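Local coordinates for monooxygenase (Agrobacterium tumefaciens, PDB 2I7G), which probably catalyses a flavin-dependent monooxygenase reaction with molecular oxygen, as a TIM-barrel member of the luciferase-like family, at residues 68-73 with 79-84; 114-119 with 127-132; 286-289 with 294-297. All coordinates share one frame; numbering follows the deposited sequence. Where two conformers were deposited one is given.

Interaction 1: residues 68-73 with 79-84; sequences LGEHHR and SSPSTV
Leu-68 and Pro-81 form the close-packed end of this contact. The proline ring lies beside the backbone of Leu-68, its CB 3.5 Å from the carbonyl O of Leu-68, and that same CB is also 4.1 Å from Leu-68 CB. With its CG swung beside the backbone N (chi1 -58°), Leu-68 carries CD1 across to Val-84, touching CG1 at 3.6 Å; the two side chains cross at roughly a right angle. Farther along, the CD corner of Pro-81 rests against Glu-70 CB at 3.9 Å. This apolar seam joins the C-terminal end of barrel strand 65-68 to the first turn of helix 81-89, so it forms where a TIM-barrel strand gives way to the loop leading into its helix. Leu-51 of helix 40-60 packs on both Leu-68 and Val-84.

Beyond Glu-70 the contact turns polar, with fewer apolar touches and the partly exposed His-72 at its edge. Ser-79 CA makes a CA-H...O contact of 3.1 Å with His-71 O, and its CB lies 3.8 Å from His-72 CE1 at an oblique position to the ring. Within the loop, the extended Glu-70 side chain reaches His-72: NE2 donates to OE2 over 2.7 Å, nearly straight at 176°. Glu-70 OE2 accepts with its anti lone pair and lies in the imidazole plane, which limits rotation of the ring. The second subunit holds this polar end too: its Arg-111 makes a salt bridge with the same Glu-70 OE2, its Gln-114 bonds His-72 ND1, and the carbonyl O of its Tyr-186 accepts a hydrogen bond from Ser-79 OG.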
ATOM      1  N   LEU B  68       6.338   8.574  -7.530  1.00 20.92           N
ATOM      2  CA  LEU B  68       5.555   9.316  -6.522  1.00 22.07           C
ATOM      3  C   LEU B  68       6.431   9.431  -5.266  1.00 23.09           C
ATOM      4  O   LEU B  68       7.020   8.413  -4.804  1.00 23.06           O
ATOM      5  CB  LEU B  68       4.305   8.556  -6.119  1.00 22.49           C
ATOM      6  CG  LEU B  68       3.350   8.205  -7.243  1.00 25.79           C
ATOM      7  CD1 LEU B  68       2.149   7.482  -6.622  1.00 25.02           C
ATOM      8  CD2 LEU B  68       2.820   9.475  -7.957  1.00 30.19           C
ATOM      9  N   GLY B  69       6.546  10.655  -4.758  1.00 23.05           N
ATOM     10  CA  GLY B  69       7.383  10.913  -3.582  1.00 24.66           C
ATOM     11  C   GLY B  69       6.617  10.857  -2.282  1.00 26.43           C
ATOM     12  O   GLY B  69       5.405  11.102  -2.237  1.00 29.16           O
ATOM     13  N   GLU B  70       7.334  10.492  -1.218  1.00 25.24           N
ATOM     14  CA  GLU B  70       6.753  10.398   0.129  1.00 23.82           C
ATOM     15  C   GLU B  70       6.941  11.714   0.876  1.00 23.88           C
ATOM     16  O   GLU B  70       8.067  12.186   1.015  1.00 23.24           O
ATOM     17  CB  GLU B  70       7.512   9.310   0.910  1.00 23.41           C
ATOM     18  CG  GLU B  70       7.044   9.131   2.375  1.00 22.63           C
ATOM     19  CD  GLU B  70       7.925   8.177   3.197  1.00 24.39           C
ATOM     20  OE1 GLU B  70       8.846   7.516   2.624  1.00 24.47           O
ATOM     21  OE2 GLU B  70       7.687   8.124   4.423  1.00 25.58           O
ATOM     22  N   HIS B  71       5.849  12.277   1.378  1.00 23.33           N
ATOM     23  CA  HIS B  71       5.876  13.462   2.270  1.00 23.65           C
ATOM     24  C   HIS B  71       4.895  13.326   3.432  1.00 24.64           C
ATOM     25  O   HIS B  71       3.965  12.527   3.351  1.00 22.85           O
ATOM     26  CB  HIS B  71       5.594  14.746   1.483  1.00 24.15           C
ATOM     27  CG  HIS B  71       6.693  15.069   0.515  1.00 23.99           C
ATOM     28  ND1 HIS B  71       7.726  15.945   0.811  1.00 30.40           N
ATOM     29  CD2 HIS B  71       6.957  14.571  -0.712  1.00 24.44           C
ATOM     30  CE1 HIS B  71       8.578  15.965  -0.205  1.00 27.78           C
ATOM     31  NE2 HIS B  71       8.131  15.148  -1.143  1.00 30.55           N
ATOM     32  N   HIS B  72       5.128  14.105   4.513  1.00 23.52           N
ATOM     33  CA  HIS B  72       4.337  14.030   5.743  1.00 24.22           C
ATOM     34  C   HIS B  72       3.915  15.443   6.164  1.00 25.57           C
ATOM     35  O   HIS B  72       4.366  15.976   7.195  1.00 25.85           O
ATOM     36  CB  HIS B  72       5.146  13.304   6.832  1.00 24.38           C
ATOM     37  CG  HIS B  72       5.439  11.887   6.466  1.00 23.78           C
ATOM     38  ND1 HIS B  72       4.565  10.858   6.746  1.00 25.51           N
ATOM     39  CD2 HIS B  72       6.480  11.326   5.798  1.00 23.67           C
ATOM     40  CE1 HIS B  72       5.064   9.721   6.290  1.00 23.88           C
ATOM     41  NE2 HIS B  72       6.218   9.983   5.691  1.00 23.59           N
ATOM     42  N   ARG B  73       3.044  16.047   5.359  1.00 25.42           N
ATOM     43  CA  ARG B  73       2.671  17.455   5.544  1.00 26.11           C
ATOM     44  C   ARG B  73       1.272  17.684   4.985  1.00 25.95           C
ATOM     45  O   ARG B  73       0.844  16.967   4.076  1.00 25.45           O
ATOM     46  CB  ARG B  73       3.663  18.335   4.790  1.00 26.81           C
ATOM     47  CG  ARG B  73       4.849  18.691   5.599  1.00 33.15           C
ATOM     48  CD  ARG B  73       5.872  19.451   4.797  1.00 40.02           C
ATOM     49  NE  ARG B  73       5.303  20.385   3.826  1.00 43.83           N
ATOM     50  CZ  ARG B  73       5.930  21.484   3.441  1.00 48.78           C
ATOM     51  NH1 ARG B  73       7.107  21.779   3.984  1.00 49.79           N
ATOM     52  NH2 ARG B  73       5.392  22.288   2.529  1.00 50.33           N
ATOM     53  N   SER B  79       1.791  10.164   1.508  1.00 22.03           N
ATOM     54  CA  SER B  79       2.720   9.750   2.556  1.00 21.92           C
ATOM     55  C   SER B  79       3.053   8.273   2.387  1.00 21.89           C
ATOM     56  O   SER B  79       3.955   7.762   3.038  1.00 22.00           O
ATOM     57  CB  SER B  79       2.129   9.963   3.940  1.00 22.19           C
ATOM     58  OG  SER B  79       0.952   9.160   4.115  1.00 22.33           O
ATOM     59  N   SER B  80       2.310   7.593   1.503  1.00 22.38           N
ATOM     60  CA  SER B  80       2.551   6.153   1.260  1.00 23.14           C
ATOM     61  C   SER B  80       2.546   5.876  -0.239  1.00 22.46           C
ATOM     62  O   SER B  80       1.511   5.475  -0.796  1.00 22.60           O
ATOM     63  CB  SER B  80       1.516   5.297   2.029  1.00 23.40           C
ATOM     64  OG  SER B  80       1.782   3.911   1.869  1.00 23.34           O
ATOM     65  N   PRO B  81       3.687   6.128  -0.909  1.00 23.96           N
ATOM     66  CA  PRO B  81       3.754   5.955  -2.376  1.00 23.66           C
ATOM     67  C   PRO B  81       3.381   4.526  -2.829  1.00 23.40           C
ATOM     68  O   PRO B  81       2.677   4.386  -3.821  1.00 22.80           O
ATOM     69  CB  PRO B  81       5.205   6.311  -2.757  1.00 25.12           C
ATOM     70  CG  PRO B  81       5.945   6.553  -1.464  1.00 26.05           C
ATOM     71  CD  PRO B  81       4.940   6.666  -0.324  1.00 23.72           C
ATOM     72  N   SER B  82       3.854   3.491  -2.123  1.00 22.50           N
ATOM     73  CA  SER B  82       3.517   2.113  -2.544  1.00 22.53           C
ATOM     74  C   SER B  82       1.995   1.873  -2.602  1.00 22.61           C
ATOM     75  O   SER B  82       1.504   1.159  -3.500  1.00 23.13           O
ATOM     76  CB  SER B  82       4.194   1.093  -1.602  1.00 21.92           C
ATOM     77  OG  SER B  82       3.770   1.263  -0.246  1.00 22.62           O
ATOM     78  N   THR B  83       1.254   2.454  -1.651  1.00 21.61           N
ATOM     79  CA  THR B  83      -0.208   2.269  -1.607  1.00 21.33           C
ATOM     80  C   THR B  83      -0.853   2.840  -2.894  1.00 22.23           C
ATOM     81  O   THR B  83      -1.674   2.197  -3.549  1.00 21.86           O
ATOM     82  CB  THR B  83      -0.830   2.880  -0.312  1.00 21.93           C
ATOM     83  OG1 THR B  83      -0.116   2.379   0.853  1.00 20.77           O
ATOM     84  CG2 THR B  83      -2.325   2.521  -0.216  1.00 19.99           C
ATOM     85  N   VAL B  84      -0.458   4.066  -3.254  1.00 21.87           N
ATOM     86  CA  VAL B  84      -0.946   4.666  -4.474  1.00 21.42           C
ATOM     87  C   VAL B  84      -0.459   3.925  -5.759  1.00 20.77           C
ATOM     88  O   VAL B  84      -1.262   3.757  -6.713  1.00 19.87           O
ATOM     89  CB  VAL B  84      -0.648   6.210  -4.510  1.00 20.54           C
ATOM     90  CG1 VAL B  84      -1.272   6.782  -5.764  1.00 21.40           C
ATOM     91  CG2 VAL B  84      -1.239   6.915  -3.257  1.00 21.08           C
TER

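Interaction 2: residues 114-119 with 127-132; sequences QQFSTV and AEIMAG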
ATOM      1  N   GLN B 114       8.033  -5.574   1.173  1.00 20.11           N
ATOM      2  CA  GLN B 114       6.755  -6.289   1.002  1.00 19.69           C
ATOM      3  C   GLN B 114       5.758  -5.465   0.195  1.00 19.89           C
ATOM      4  O   GLN B 114       5.063  -5.986  -0.700  1.00 19.99           O
ATOM      5  CB  GLN B 114       6.148  -6.654   2.370  1.00 19.41           C
ATOM      6  CG  GLN B 114       6.970  -7.731   3.100  1.00 18.99           C
ATOM      7  CD  GLN B 114       6.375  -8.079   4.428  1.00 21.34           C
ATOM      8  OE1 GLN B 114       5.966  -7.210   5.191  1.00 22.42           O
ATOM      9  NE2 GLN B 114       6.344  -9.374   4.720  1.00 22.51           N
ATOM     10  N   GLN B 115       5.695  -4.177   0.483  1.00 20.33           N
ATOM     11  CA  GLN B 115       4.781  -3.299  -0.237  1.00 20.81           C
ATOM     12  C   GLN B 115       5.135  -3.190  -1.729  1.00 21.45           C
ATOM     13  O   GLN B 115       4.280  -3.400  -2.614  1.00 20.35           O
ATOM     14  CB  GLN B 115       4.731  -1.918   0.435  1.00 20.93           C
ATOM     15  CG  GLN B 115       4.042  -1.920   1.839  1.00 21.93           C
ATOM     16  CD  GLN B 115       4.545  -0.737   2.682  1.00 27.36           C
ATOM     17  OE1 GLN B 115       5.146   0.199   2.155  1.00 27.83           O
ATOM     18  NE2 GLN B 115       4.331  -0.809   3.998  1.00 24.60           N
ATOM     19  N   PHE B 116       6.414  -2.954  -2.024  1.00 21.54           N
ATOM     20  CA  PHE B 116       6.817  -2.823  -3.433  1.00 22.19           C
ATOM     21  C   PHE B 116       6.833  -4.186  -4.163  1.00 21.47           C
ATOM     22  O   PHE B 116       6.592  -4.213  -5.375  1.00 22.35           O
ATOM     23  CB  PHE B 116       8.144  -2.088  -3.567  1.00 21.87           C
ATOM     24  CG  PHE B 116       8.005  -0.607  -3.376  1.00 23.07           C
ATOM     25  CD1 PHE B 116       7.812   0.224  -4.484  1.00 24.03           C
ATOM     26  CD2 PHE B 116       8.012  -0.054  -2.097  1.00 23.69           C
ATOM     27  CE1 PHE B 116       7.642   1.649  -4.286  1.00 26.80           C
ATOM     28  CE2 PHE B 116       7.879   1.353  -1.884  1.00 23.97           C
ATOM     29  CZ  PHE B 116       7.677   2.195  -2.995  1.00 26.40           C
ATOM     30  N   SER B 117       7.094  -5.290  -3.444  0.50 21.60           N
ATOM     31  CA  SER B 117       6.961  -6.639  -4.025  0.50 20.88           C
ATOM     32  C   SER B 117       5.487  -6.882  -4.407  0.50 20.86           C
ATOM     33  O   SER B 117       5.188  -7.463  -5.447  0.50 21.03           O
ATOM     34  CB  SER B 117       7.473  -7.719  -3.058  0.50 19.60           C
ATOM     35  OG  SER B 117       8.889  -7.682  -2.988  0.50 18.96           O
ATOM     36  N   THR B 118       4.566  -6.398  -3.569  1.00 19.94           N
ATOM     37  CA  THR B 118       3.131  -6.521  -3.874  1.00 19.88           C
ATOM     38  C   THR B 118       2.780  -5.699  -5.136  1.00 20.23           C
ATOM     39  O   THR B 118       2.087  -6.175  -6.029  1.00 19.90           O
ATOM     40  CB  THR B 118       2.302  -6.137  -2.644  1.00 19.53           C
ATOM     41  OG1 THR B 118       2.622  -7.040  -1.566  1.00 20.07           O
ATOM     42  CG2 THR B 118       0.807  -6.300  -2.953  1.00 20.49           C
ATOM     43  N   VAL B 119       3.320  -4.485  -5.228  1.00 19.94           N
ATOM     44  CA  VAL B 119       3.091  -3.642  -6.422  1.00 20.88           C
ATOM     45  C   VAL B 119       3.686  -4.363  -7.635  1.00 20.60           C
ATOM     46  O   VAL B 119       3.093  -4.348  -8.732  1.00 21.68           O
ATOM     47  CB  VAL B 119       3.752  -2.274  -6.253  1.00 20.71           C
ATOM     48  CG1 VAL B 119       3.576  -1.471  -7.547  1.00 21.78           C
ATOM     49  CG2 VAL B 119       3.072  -1.480  -5.116  1.00 22.04           C
ATOM     50  N   ALA B 127       7.560  -2.643 -10.833  1.00 21.89           N
ATOM     51  CA  ALA B 127       7.867  -1.819  -9.645  1.00 22.35           C
ATOM     52  C   ALA B 127       9.363  -1.521  -9.463  1.00 21.32           C
ATOM     53  O   ALA B 127      10.235  -2.347  -9.837  1.00 23.55           O
ATOM     54  CB  ALA B 127       7.281  -2.457  -8.319  1.00 22.77           C
ATOM     55  N   GLU B 128       9.628  -0.365  -8.847  1.00 22.66           N
ATOM     56  CA  GLU B 128      10.981   0.022  -8.434  1.00 23.25           C
ATOM     57  C   GLU B 128      10.888   0.864  -7.171  1.00 23.35           C
ATOM     58  O   GLU B 128       9.819   1.476  -6.845  1.00 20.76           O
ATOM     59  CB  GLU B 128      11.696   0.859  -9.536  1.00 22.29           C
ATOM     60  CG  GLU B 128      11.738   0.233 -10.915  1.00 25.03           C
ATOM     61  CD  GLU B 128      12.552   1.047 -11.889  1.00 27.74           C
ATOM     62  OE1 GLU B 128      12.982   2.176 -11.523  1.00 31.05           O
ATOM     63  OE2 GLU B 128      12.730   0.551 -13.020  1.00 28.65           O
ATOM     64  N   ILE B 129      12.008   0.888  -6.451  1.00 23.04           N
ATOM     65  CA  ILE B 129      12.140   1.727  -5.252  1.00 23.36           C
ATOM     66  C   ILE B 129      13.249   2.742  -5.527  1.00 23.50           C
ATOM     67  O   ILE B 129      14.333   2.353  -5.987  1.00 23.98           O
ATOM     68  CB  ILE B 129      12.555   0.874  -4.006  1.00 22.60           C
ATOM     69  CG1 ILE B 129      11.457  -0.156  -3.676  1.00 24.77           C
ATOM     70  CG2 ILE B 129      12.859   1.834  -2.822  1.00 23.88           C
ATOM     71  CD1 ILE B 129      11.946  -1.297  -2.684  1.00 24.78           C
HETATM   72  N   MSE B 130      12.981   4.029  -5.270  1.00 22.89           N
HETATM   73  CA  MSE B 130      14.065   5.021  -5.273  1.00 24.48           C
HETATM   74  C   MSE B 130      14.196   5.545  -3.856  1.00 24.07           C
HETATM   75  O   MSE B 130      13.281   6.212  -3.335  1.00 24.87           O
HETATM   76  CB  MSE B 130      13.796   6.151  -6.276  1.00 23.40           C
HETATM   77  CG  MSE B 130      14.910   7.172  -6.273  1.00 23.68           C
HETATM   78 SE   MSE B 130      14.360   8.809  -7.261  0.65 29.96          SE
HETATM   79  CE  MSE B 130      13.371   8.046  -8.760  1.00 30.19           C
ATOM     80  N   ALA B 131      15.293   5.168  -3.206  1.00 23.20           N
ATOM     81  CA  ALA B 131      15.475   5.503  -1.793  1.00 23.33           C
ATOM     82  C   ALA B 131      16.306   6.786  -1.677  1.00 24.32           C
ATOM     83  O   ALA B 131      17.323   6.959  -2.376  1.00 23.67           O
ATOM     84  CB  ALA B 131      16.166   4.383  -1.096  1.00 23.77           C
ATOM     85  N   GLY B 132      15.897   7.667  -0.789  1.00 23.86           N
ATOM     86  CA  GLY B 132      16.682   8.863  -0.557  1.00 25.45           C
ATOM     87  C   GLY B 132      16.291   9.620   0.691  1.00 25.49           C
ATOM     88  O   GLY B 132      15.395   9.218   1.446  1.00 24.80           O
TER
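Phe-116 meets Ile-129 through a CH-pi contact: Ile-129 CG1 sits over one face of the phenyl ring, 3.8 Å from its centroid and displaced toward the rim on the CG side. The torsion that puts Phe-116 CG beside its own backbone N (chi1 -77°) brings the ring over beside Ile-129, where Phe-116 CD1 also comes within 3.3 Å of Glu-128 O, obliquely to the ring plane. Purely aliphatic packing takes over one helical turn later, with Val-119 CG1 3.9 Å from Ala-127 CB. Ala-127 CB also lies 3.5 Å from Phe-116 O, consistent with the close approach of helix and strand. The axes of the two segments approach to 7.7 Å and run roughly antiparallel at 148°, as expected for the return leg of a beta-alpha-beta unit, here strand 96-99, helix 109-122 and strand 127-131 of the barrel. Within the helix, Gln-114 O accepts both Thr-118 N and Thr-118 OG1, from opposite faces of its carbonyl plane, the hydroxyl at 2.8 Å. Glu-128 points away from the helix, and its carboxylate forms salt bridges with Arg-96 and Arg-329.

Interaction 3: residues 286-289 with 294-297; sequences RGWG and AHFD. With SO4 (sulfate ion), chain F.
Trp-288 lays one face of its indole against the helix that carries His-295 and Phe-296. Aromatic contacts come first. His-295 CB stands almost directly above the five-membered ring, 3.4 Å from its centroid, in a clear CH-pi contact, while the imidazole is shifted past the CG-CD1 side of that ring, with Trp-288 CB over its face and the planes at 39°, neither stacked nor edge-to-face. The backbone N of Phe-296 lies over the indole face too, toward the rim. The far corner of the indole supplies the apolar part: Trp-288 CH2 touches Phe-296 CB at 3.8 Å and approaches the edge of the phenyl ring. Trp-288 reaches this position because its CG stands between the backbone N and carbonyl carbon (chi1 44°).

Polar bonding centres on a sulfate ion, probably picked up from the crystallisation liquor. Trp-288 NE1 donates to sulfate O3 over 2.7 Å, a short but bent bond at 133°, and the ion lies at the indole edge. Gly-224 N gives the sulfate another hydrogen bond. Arg-286 lies along the ion with its extended aliphatic chain, CB and CG each 3.0 Å from sulfate O1; its guanidinium is engaged by Asn-305, His-257 and the carbonyl of Ile-282.

Gly-287, with positive phi, ends helix 279-286 in a Schellman motif, and Trp-288 follows at once in the short connection to helix 293-300. The indole packs on helix 293-300, Met-279 of helix 279-286 touches both Trp-288 and Phe-296, and Phe-296 continues the aromatic cluster by stacking on Tyr-272 of helix 264-272.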
ATOM      1  N   ARG B 286      15.849  27.241  -4.566  1.00 34.52           N
ATOM      2  CA  ARG B 286      16.952  27.727  -5.395  1.00 33.84           C
ATOM      3  C   ARG B 286      17.485  29.068  -4.883  1.00 34.14           C
ATOM      4  O   ARG B 286      18.444  29.609  -5.436  1.00 34.80           O
ATOM      5  CB  ARG B 286      16.470  27.889  -6.842  1.00 32.92           C
ATOM      6  CG  ARG B 286      16.178  26.554  -7.512  1.00 30.71           C
ATOM      7  CD  ARG B 286      15.311  26.712  -8.776  1.00 32.69           C
ATOM      8  NE  ARG B 286      15.219  25.433  -9.496  1.00 32.43           N
ATOM      9  CZ  ARG B 286      14.575  24.343  -9.055  1.00 34.66           C
ATOM     10  NH1 ARG B 286      13.884  24.361  -7.894  1.00 34.40           N
ATOM     11  NH2 ARG B 286      14.601  23.229  -9.791  1.00 31.75           N
ATOM     12  N   GLY B 287      16.852  29.614  -3.842  1.00 33.88           N
ATOM     13  CA  GLY B 287      17.327  30.890  -3.248  1.00 34.13           C
ATOM     14  C   GLY B 287      16.771  32.171  -3.863  1.00 34.31           C
ATOM     15  O   GLY B 287      17.350  33.269  -3.683  1.00 35.16           O
ATOM     16  N   TRP B 288      15.646  32.070  -4.570  1.00 33.52           N
ATOM     17  CA  TRP B 288      14.969  33.285  -5.033  1.00 33.58           C
ATOM     18  C   TRP B 288      13.452  33.293  -4.819  1.00 33.38           C
ATOM     19  O   TRP B 288      12.807  32.240  -4.629  1.00 33.22           O
ATOM     20  CB  TRP B 288      15.372  33.664  -6.470  1.00 33.60           C
ATOM     21  CG  TRP B 288      15.429  32.495  -7.460  1.00 33.22           C
ATOM     22  CD1 TRP B 288      16.533  31.720  -7.758  1.00 33.48           C
ATOM     23  CD2 TRP B 288      14.353  31.985  -8.274  1.00 33.94           C
ATOM     24  NE1 TRP B 288      16.212  30.775  -8.713  1.00 33.56           N
ATOM     25  CE2 TRP B 288      14.879  30.902  -9.036  1.00 34.38           C
ATOM     26  CE3 TRP B 288      12.998  32.331  -8.434  1.00 32.66           C
ATOM     27  CZ2 TRP B 288      14.086  30.165  -9.953  1.00 33.97           C
ATOM     28  CZ3 TRP B 288      12.223  31.608  -9.334  1.00 33.36           C
ATOM     29  CH2 TRP B 288      12.767  30.532 -10.083  1.00 33.89           C
ATOM     30  N   GLY B 289      12.911  34.508  -4.780  1.00 34.11           N
ATOM     31  CA  GLY B 289      11.506  34.749  -4.481  1.00 34.42           C
ATOM     32  C   GLY B 289      10.593  34.465  -5.668  1.00 34.78           C
ATOM     33  O   GLY B 289      11.042  34.453  -6.830  1.00 34.67           O
ATOM     34  N   ALA B 294      13.734  37.604 -13.246  1.00 32.56           N
ATOM     35  CA  ALA B 294      15.107  37.494 -13.762  1.00 32.35           C
ATOM     36  C   ALA B 294      15.674  36.084 -13.497  1.00 32.06           C
ATOM     37  O   ALA B 294      16.249  35.457 -14.400  1.00 32.28           O
ATOM     38  CB  ALA B 294      16.014  38.573 -13.165  1.00 32.77           C
ATOM     39  N   HIS B 295      15.502  35.584 -12.273  1.00 31.64           N
ATOM     40  CA  HIS B 295      16.015  34.262 -11.930  1.00 30.33           C
ATOM     41  C   HIS B 295      15.254  33.119 -12.622  1.00 29.44           C
ATOM     42  O   HIS B 295      15.874  32.170 -13.123  1.00 27.92           O
ATOM     43  CB  HIS B 295      16.061  34.071 -10.425  1.00 32.05           C
ATOM     44  CG  HIS B 295      17.367  34.481  -9.813  1.00 37.46           C
ATOM     45  ND1 HIS B 295      17.717  35.804  -9.623  1.00 43.32           N
ATOM     46  CD2 HIS B 295      18.415  33.745  -9.367  1.00 42.33           C
ATOM     47  CE1 HIS B 295      18.916  35.862  -9.064  1.00 44.88           C
ATOM     48  NE2 HIS B 295      19.359  34.628  -8.896  1.00 44.52           N
ATOM     49  N   PHE B 296      13.923  33.214 -12.656  1.00 27.58           N
ATOM     50  CA  PHE B 296      13.118  32.201 -13.332  1.00 27.62           C
ATOM     51  C   PHE B 296      13.486  32.157 -14.824  1.00 26.84           C
ATOM     52  O   PHE B 296      13.632  31.080 -15.411  1.00 25.39           O
ATOM     53  CB  PHE B 296      11.640  32.526 -13.155  1.00 28.24           C
ATOM     54  CG  PHE B 296      10.709  31.694 -14.016  1.00 28.75           C
ATOM     55  CD1 PHE B 296      10.548  30.332 -13.796  1.00 29.36           C
ATOM     56  CD2 PHE B 296       9.969  32.312 -15.029  1.00 28.84           C
ATOM     57  CE1 PHE B 296       9.664  29.566 -14.581  1.00 32.39           C
ATOM     58  CE2 PHE B 296       9.077  31.563 -15.801  1.00 28.31           C
ATOM     59  CZ  PHE B 296       8.918  30.210 -15.582  1.00 28.54           C
ATOM     60  N   ASP B 297      13.654  33.330 -15.426  1.00 26.13           N
ATOM     61  CA  ASP B 297      13.944  33.379 -16.849  1.00 26.40           C
ATOM     62  C   ASP B 297      15.307  32.791 -17.126  1.00 25.96           C
ATOM     63  O   ASP B 297      15.475  32.093 -18.117  1.00 26.70           O
ATOM     64  CB  ASP B 297      13.870  34.806 -17.389  1.00 27.23           C
ATOM     65  CG  ASP B 297      12.439  35.245 -17.722  1.00 28.17           C
ATOM     66  OD1 ASP B 297      11.491  34.438 -17.695  1.00 28.36           O
ATOM     67  OD2 ASP B 297      12.296  36.461 -18.033  1.00 31.74           O
TER
HETATM   68  S   SO4 F 703      18.189  28.820 -10.324  0.70 26.41           S
HETATM   69  O1  SO4 F 703      18.242  27.887  -9.212  0.70 41.54           O
HETATM   70  O2  SO4 F 703      18.939  28.250 -11.417  0.70 41.01           O
HETATM   71  O3  SO4 F 703      16.820  29.028 -10.731  0.70 41.19           O
HETATM   72  O4  SO4 F 703      18.827  30.074  -9.954  0.70 41.52           O

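In the fold
Interactions 1 and 2 belong to the buried barrel wall, their centres about 12 Å apart, and they touch: Ser-82 packs against Phe-116 and Val-119, and its hydroxyl probably hydrogen-bonds Gln-115. Both join a barrel strand or its loop to a covering helix, and both reach the second subunit, so helices 81-89 and 109-122 serve fold and dimer together. Interaction 2 is mainly apolar, whereas interaction 1 passes from aliphatic packing to a polar end completed across the interface. Interaction 3 lies about 28 Å and 35 Å from them, centre to centre, in a peripheral helical region; it joins the loop after helix 279-286 to helix 293-300 by aromatic contacts, includes an exposed histidine, and binds a sulfate.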